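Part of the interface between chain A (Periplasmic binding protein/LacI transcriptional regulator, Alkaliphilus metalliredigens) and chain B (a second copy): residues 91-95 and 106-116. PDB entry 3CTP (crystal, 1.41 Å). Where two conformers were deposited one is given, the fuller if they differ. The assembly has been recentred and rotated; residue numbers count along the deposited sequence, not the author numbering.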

ATOM      1  N   TYR A  91      20.956  -9.861   4.797  1.00  9.75           N
ATOM      2  CA  TYR A  91      20.819  -8.397   4.776  1.00  9.77           C
ATOM      3  C   TYR A  91      19.446  -7.947   5.265  1.00 11.26           C
ATOM      4  O   TYR A  91      18.434  -8.634   5.042  1.00 12.93           O
ATOM      5  N   THR A  92      19.424  -6.791   5.931  1.00 11.15           N
ATOM      6  CA  THR A  92      18.163  -6.094   6.202  1.00 11.39           C
ATOM      7  C   THR A  92      17.963  -4.996   5.152  1.00 12.04           C
ATOM      8  O   THR A  92      18.866  -4.723   4.371  1.00 13.53           O
ATOM      9  N   LEU A  93      16.775  -4.391   5.107  1.00 12.02           N
ATOM     10  CA  LEU A  93      16.481  -3.349   4.114  1.00 12.07           C
ATOM     11  C   LEU A  93      16.023  -2.048   4.805  1.00 12.07           C
ATOM     12  O   LEU A  93      15.293  -2.091   5.794  1.00 12.97           O
ATOM     13  N   PHE A  94      16.453  -0.916   4.266  1.00 10.62           N
ATOM     14  CA  PHE A  94      15.832   0.384   4.544  1.00 10.92           C
ATOM     15  C   PHE A  94      15.014   0.727   3.311  1.00 12.10           C
ATOM     16  O   PHE A  94      15.549   0.681   2.196  1.00 14.32           O
ATOM     17  N   LEU A  95      13.742   1.074   3.467  1.00  9.69           N
ATOM     18  CA  LEU A  95      12.939   1.503   2.318  1.00  9.84           C
ATOM     19  C   LEU A  95      12.920   3.009   2.252  1.00 12.38           C
ATOM     20  O   LEU A  95      12.765   3.672   3.280  1.00 11.99           O
TER
ATOM     21  N   LYS B 106      12.925  -6.067  16.828  1.00 11.56           N
ATOM     22  CA  LYS B 106      14.188  -6.085  17.546  1.00 11.87           C
ATOM     23  C   LYS B 106      15.365  -5.902  16.594  1.00 11.49           C
ATOM     24  O   LYS B 106      16.322  -5.180  16.884  1.00 12.49           O
ATOM     25  N   THR B 107      15.320  -6.593  15.453  1.00 10.56           N
ATOM     26  CA  THR B 107      16.372  -6.484  14.470  1.00 10.70           C
ATOM     27  C   THR B 107      16.516  -5.049  13.963  1.00 10.98           C
ATOM     28  O   THR B 107      17.627  -4.515  13.886  1.00 11.65           O
ATOM     29  N   TYR B 108      15.383  -4.422  13.635  1.00  9.42           N
ATOM     30  CA  TYR B 108      15.445  -3.057  13.087  1.00 10.26           C
ATOM     31  C   TYR B 108      15.882  -2.047  14.134  1.00 11.36           C
ATOM     32  O   TYR B 108      16.568  -1.068  13.836  1.00 12.13           O
ATOM     33  N   LEU B 109      15.492  -2.285  15.376  0.50 11.79           N
ATOM     34  CA  LEU B 109      15.961  -1.423  16.448  0.50 12.11           C
ATOM     35  C   LEU B 109      17.480  -1.467  16.523  0.50 12.98           C
ATOM     36  O   LEU B 109      18.121  -0.431  16.694  0.50 14.79           O
ATOM     37  N   GLU B 110      18.067  -2.658  16.413  1.00 13.16           N
ATOM     38  CA  GLU B 110      19.525  -2.786  16.459  1.00 14.94           C
ATOM     39  C   GLU B 110      20.195  -2.124  15.242  1.00 15.29           C
ATOM     40  O   GLU B 110      21.249  -1.460  15.342  1.00 16.03           O
ATOM     41  N   VAL B 111      19.589  -2.321  14.088  1.00 13.26           N
ATOM     42  CA  VAL B 111      20.140  -1.769  12.869  1.00 13.46           C
ATOM     43  C   VAL B 111      20.066  -0.244  12.903  1.00 13.43           C
ATOM     44  O   VAL B 111      21.021   0.445  12.530  1.00 14.59           O
ATOM     45  N   LEU B 112      18.939   0.296  13.355  1.00 13.26           N
ATOM     46  CA  LEU B 112      18.819   1.760  13.439  1.00 13.18           C
ATOM     47  C   LEU B 112      19.811   2.336  14.444  1.00 14.53           C
ATOM     48  O   LEU B 112      20.369   3.422  14.226  1.00 16.31           O
ATOM     49  N   GLN B 113      20.040   1.636  15.554  1.00 14.65           N
ATOM     50  CA  GLN B 113      21.023   2.117  16.542  1.00 17.06           C
ATOM     51  C   GLN B 113      22.423   2.082  15.964  1.00 17.70           C
ATOM     52  O   GLN B 113      23.230   2.987  16.203  1.00 18.59           O
ATOM     53  N   SER B 114      22.725   1.028  15.212  1.00 15.59           N
ATOM     54  CA  SER B 114      24.071   0.883  14.640  1.00 16.47           C
ATOM     55  C   SER B 114      24.353   1.970  13.631  1.00 17.89           C
ATOM     56  O   SER B 114      25.509   2.374  13.443  1.00 18.94           O
ATOM     57  N   HIS B 115      23.289   2.430  12.977  1.00 17.40           N
ATOM     58  CA  HIS B 115      23.370   3.531  12.003  1.00 17.55           C
ATOM     59  C   HIS B 115      23.235   4.916  12.626  1.00 18.21           C
ATOM     60  O   HIS B 115      23.280   5.924  11.915  1.00 20.80           O
ATOM     61  N   ARG B 116      23.054   4.975  13.935  1.00 17.49           N
ATOM     62  CA  ARG B 116      23.070   6.246  14.650  1.00 18.45           C
ATOM     63  C   ARG B 116      22.040   7.219  14.085  1.00 18.93           C
ATOM     64  O   ARG B 116      22.317   8.420  13.908  1.00 18.64           O
TER

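A strand segment of chain A lies across a helix of the second copy in a small, mostly apolar contact, pinned by one hydrogen bond from strand backbone to a tyrosine hydroxyl. Strand 92-95 and helix 106-114 cross at 72°, their axes 10.0 Å apart at closest, so side chains must span the gap; together the two stretches bury 337 Å². Phe94(A) has the most surface covered by the other stretch, 96 Å². Its CA-to-CB bond points sideways, but with chi1 at -74° (m) the ring reaches the last turns of the helix, where CZ lies 3.6 Å from CG1 of Val111(B) (chi1 t) and CE1 lies 3.9 Å from CD2 of Leu112(B) (m, t). The same ring turns its edge to the face of His115(B), with centroids 5.1 Å apart and planes at 76°. The imidazole (chi1 m) is steadied from within its own chain: its ND1 donates to the backbone O of Val111(B) at 2.9 Å, which holds the ring alongside the last turn, on the side facing the strand. Thr92(A) points toward the helix with chi1 at 44° (p). Its methyl CG2 meets CG2 of Thr107(B) at 3.7 Å, and its CB sits 3.6 Å from OH of Tyr108(B); its OG1, 3.9 Å from CG2 of Val111(B), finds its hydrogen bond elsewhere in the structure. Tyr108(B) starts sideways, yet its long side chain (chi1 -84°, m) carries the hydroxyl to the strand backbone. There N of Leu93(A) donates to OH of Tyr108(B) at 3.0 Å, nearly straight at 170°. Leu93(A) itself (m, t) points away overall, and only its CB, 4.1 Å from OH of Tyr108(B), brings its side chain within contact distance. Tyr91(A) also points away, and Leu95(A) is out of reach, as are Lys106(B), Leu109(B), Glu110(B) and Gln113(B) on the helix.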

ATOM      1  CB  TYR A  91      21.001  -7.864   3.346  1.00  9.70           C
ATOM      2  CG  TYR A  91      22.413  -8.014   2.850  1.00 10.22           C
ATOM      3  CD1 TYR A  91      23.314  -6.969   2.962  1.00 11.57           C
ATOM      4  CD2 TYR A  91      22.852  -9.222   2.307  1.00 12.68           C
ATOM      5  CE1 TYR A  91      24.613  -7.100   2.506  1.00 13.50           C
ATOM      6  CE2 TYR A  91      24.144  -9.372   1.880  1.00 12.73           C
ATOM      7  CZ  TYR A  91      25.031  -8.321   1.984  1.00 13.33           C
ATOM      8  OH  TYR A  91      26.333  -8.502   1.538  1.00 17.49           O
ATOM      9  CB  THR A  92      18.192  -5.483   7.578  1.00 13.61           C
ATOM     10  OG1 THR A  92      19.453  -4.849   7.786  1.00 17.03           O
ATOM     11  CG2 THR A  92      18.097  -6.603   8.619  1.00 15.94           C
ATOM     12  CB  LEU A  93      15.290  -3.760   3.255  1.00 15.97           C
ATOM     13  CG  LEU A  93      15.357  -4.775   2.147  1.00 22.63           C
ATOM     14  CD1 LEU A  93      14.013  -4.738   1.414  1.00 16.75           C
ATOM     15  CD2 LEU A  93      16.477  -4.398   1.214  1.00 17.87           C
ATOM     16  CB  PHE A  94      16.888   1.477   4.706  1.00 12.03           C
ATOM     17  CG  PHE A  94      17.662   1.422   5.997  1.00 12.48           C
ATOM     18  CD1 PHE A  94      17.082   0.946   7.144  1.00 14.34           C
ATOM     19  CD2 PHE A  94      18.946   1.915   6.051  1.00 14.52           C
ATOM     20  CE1 PHE A  94      17.801   0.917   8.357  1.00 20.50           C
ATOM     21  CE2 PHE A  94      19.652   1.901   7.230  1.00 17.86           C
ATOM     22  CZ  PHE A  94      19.094   1.392   8.371  1.00 16.60           C
ATOM     23  CB  LEU A  95      11.489   1.044   2.432  1.00 11.49           C
ATOM     24  CG  LEU A  95      11.241  -0.396   2.793  1.00 16.62           C
ATOM     25  CD1 LEU A  95       9.700  -0.632   2.704  1.00 16.83           C
ATOM     26  CD2 LEU A  95      11.958  -1.287   1.821  1.00 17.47           C
TER
ATOM     27  CB  LYS B 106      14.325  -7.415  18.301  1.00 12.94           C
ATOM     28  CG  LYS B 106      15.614  -7.521  19.102  1.00 28.05           C
ATOM     29  CD  LYS B 106      15.642  -8.815  19.900  1.00 29.02           C
ATOM     30  CE  LYS B 106      16.168  -9.967  19.057  1.00 35.27           C
ATOM     31  NZ  LYS B 106      16.205 -11.258  19.828  1.00 38.53           N
ATOM     32  CB  THR B 107      16.082  -7.416  13.290  1.00 13.28           C
ATOM     33  OG1 THR B 107      16.127  -8.770  13.747  1.00 15.82           O
ATOM     34  CG2 THR B 107      17.122  -7.209  12.182  1.00 18.11           C
ATOM     35  CB  TYR B 108      14.133  -2.664  12.371  1.00 10.22           C
ATOM     36  CG  TYR B 108      14.217  -3.195  10.974  1.00 13.19           C
ATOM     37  CD1 TYR B 108      15.191  -2.709  10.098  1.00 15.98           C
ATOM     38  CD2 TYR B 108      13.418  -4.226  10.559  1.00 18.56           C
ATOM     39  CE1 TYR B 108      15.339  -3.238   8.817  1.00 17.25           C
ATOM     40  CE2 TYR B 108      13.564  -4.777   9.275  1.00 20.07           C
ATOM     41  CZ  TYR B 108      14.530  -4.273   8.423  1.00 18.74           C
ATOM     42  OH  TYR B 108      14.674  -4.834   7.158  1.00 19.99           O
ATOM     43  CB  LEU B 109      15.334  -1.855  17.777  0.50 12.38           C
ATOM     44  CG  LEU B 109      15.683  -1.059  19.032  0.50 14.74           C
ATOM     45  CD1 LEU B 109      15.364   0.413  18.871  0.50 13.65           C
ATOM     46  CD2 LEU B 109      14.920  -1.651  20.213  0.50 13.70           C
ATOM     47  CB  GLU B 110      19.915  -4.273  16.547  1.00 17.39           C
ATOM     48  CG  GLU B 110      19.402  -4.927  17.828  1.00 34.73           C
ATOM     49  CD  GLU B 110      19.769  -6.397  17.925  1.00 30.40           C
ATOM     50  OE1 GLU B 110      20.585  -6.865  17.096  1.00 40.21           O
ATOM     51  OE2 GLU B 110      19.247  -7.078  18.832  1.00 37.61           O
ATOM     52  CB  VAL B 111      19.395  -2.314  11.665  1.00 14.60           C
ATOM     53  CG1 VAL B 111      19.803  -1.539  10.410  1.00 23.87           C
ATOM     54  CG2 VAL B 111      19.710  -3.792  11.508  1.00 17.65           C
ATOM     55  CB  LEU B 112      17.383   2.151  13.813  1.00 12.88           C
ATOM     56  CG  LEU B 112      16.412   1.852  12.683  1.00 11.50           C
ATOM     57  CD1 LEU B 112      14.967   1.855  13.178  1.00 14.27           C
ATOM     58  CD2 LEU B 112      16.598   2.876  11.526  1.00 14.19           C
ATOM     59  CB  GLN B 113      20.987   1.269  17.813  1.00 18.56           C
ATOM     60  CG  GLN B 113      19.752   1.528  18.657  1.00 32.77           C
ATOM     61  CD  GLN B 113      19.697   0.659  19.899  1.00 31.58           C
ATOM     62  OE1 GLN B 113      20.627   0.646  20.716  1.00 37.37           O
ATOM     63  NE2 GLN B 113      18.599  -0.069  20.053  1.00 34.78           N
ATOM     64  CB  SER B 114      24.223  -0.462  13.955  1.00 16.94           C
ATOM     65  OG  SER B 114      24.309  -1.487  14.934  1.00 30.43           O
ATOM     66  CB  HIS B 115      22.316   3.329  10.914  1.00 19.08           C
ATOM     67  CG  HIS B 115      22.715   2.304   9.910  1.00 21.10           C
ATOM     68  ND1 HIS B 115      22.541   0.950  10.114  1.00 21.80           N
ATOM     69  CD2 HIS B 115      23.367   2.426   8.729  1.00 23.48           C
ATOM     70  CE1 HIS B 115      23.043   0.289   9.087  1.00 25.96           C
ATOM     71  NE2 HIS B 115      23.545   1.163   8.233  1.00 23.39           N
ATOM     72  CB  ARG B 116      24.458   6.869  14.534  1.00 20.97           C
ATOM     73  CG  ARG B 116      25.532   5.871  14.864  1.00 37.08           C
ATOM     74  CD  ARG B 116      25.380   5.470  16.293  1.00 29.39           C
ATOM     75  NE  ARG B 116      25.888   6.524  17.166  1.00 43.59           N
ATOM     76  CZ  ARG B 116      26.643   7.527  16.733  1.00 34.12           C
ATOM     77  NH1 ARG B 116      26.970   7.588  15.450  1.00 44.77           N
ATOM     78  NH2 ARG B 116      27.077   8.463  17.573  1.00 44.02           N
TER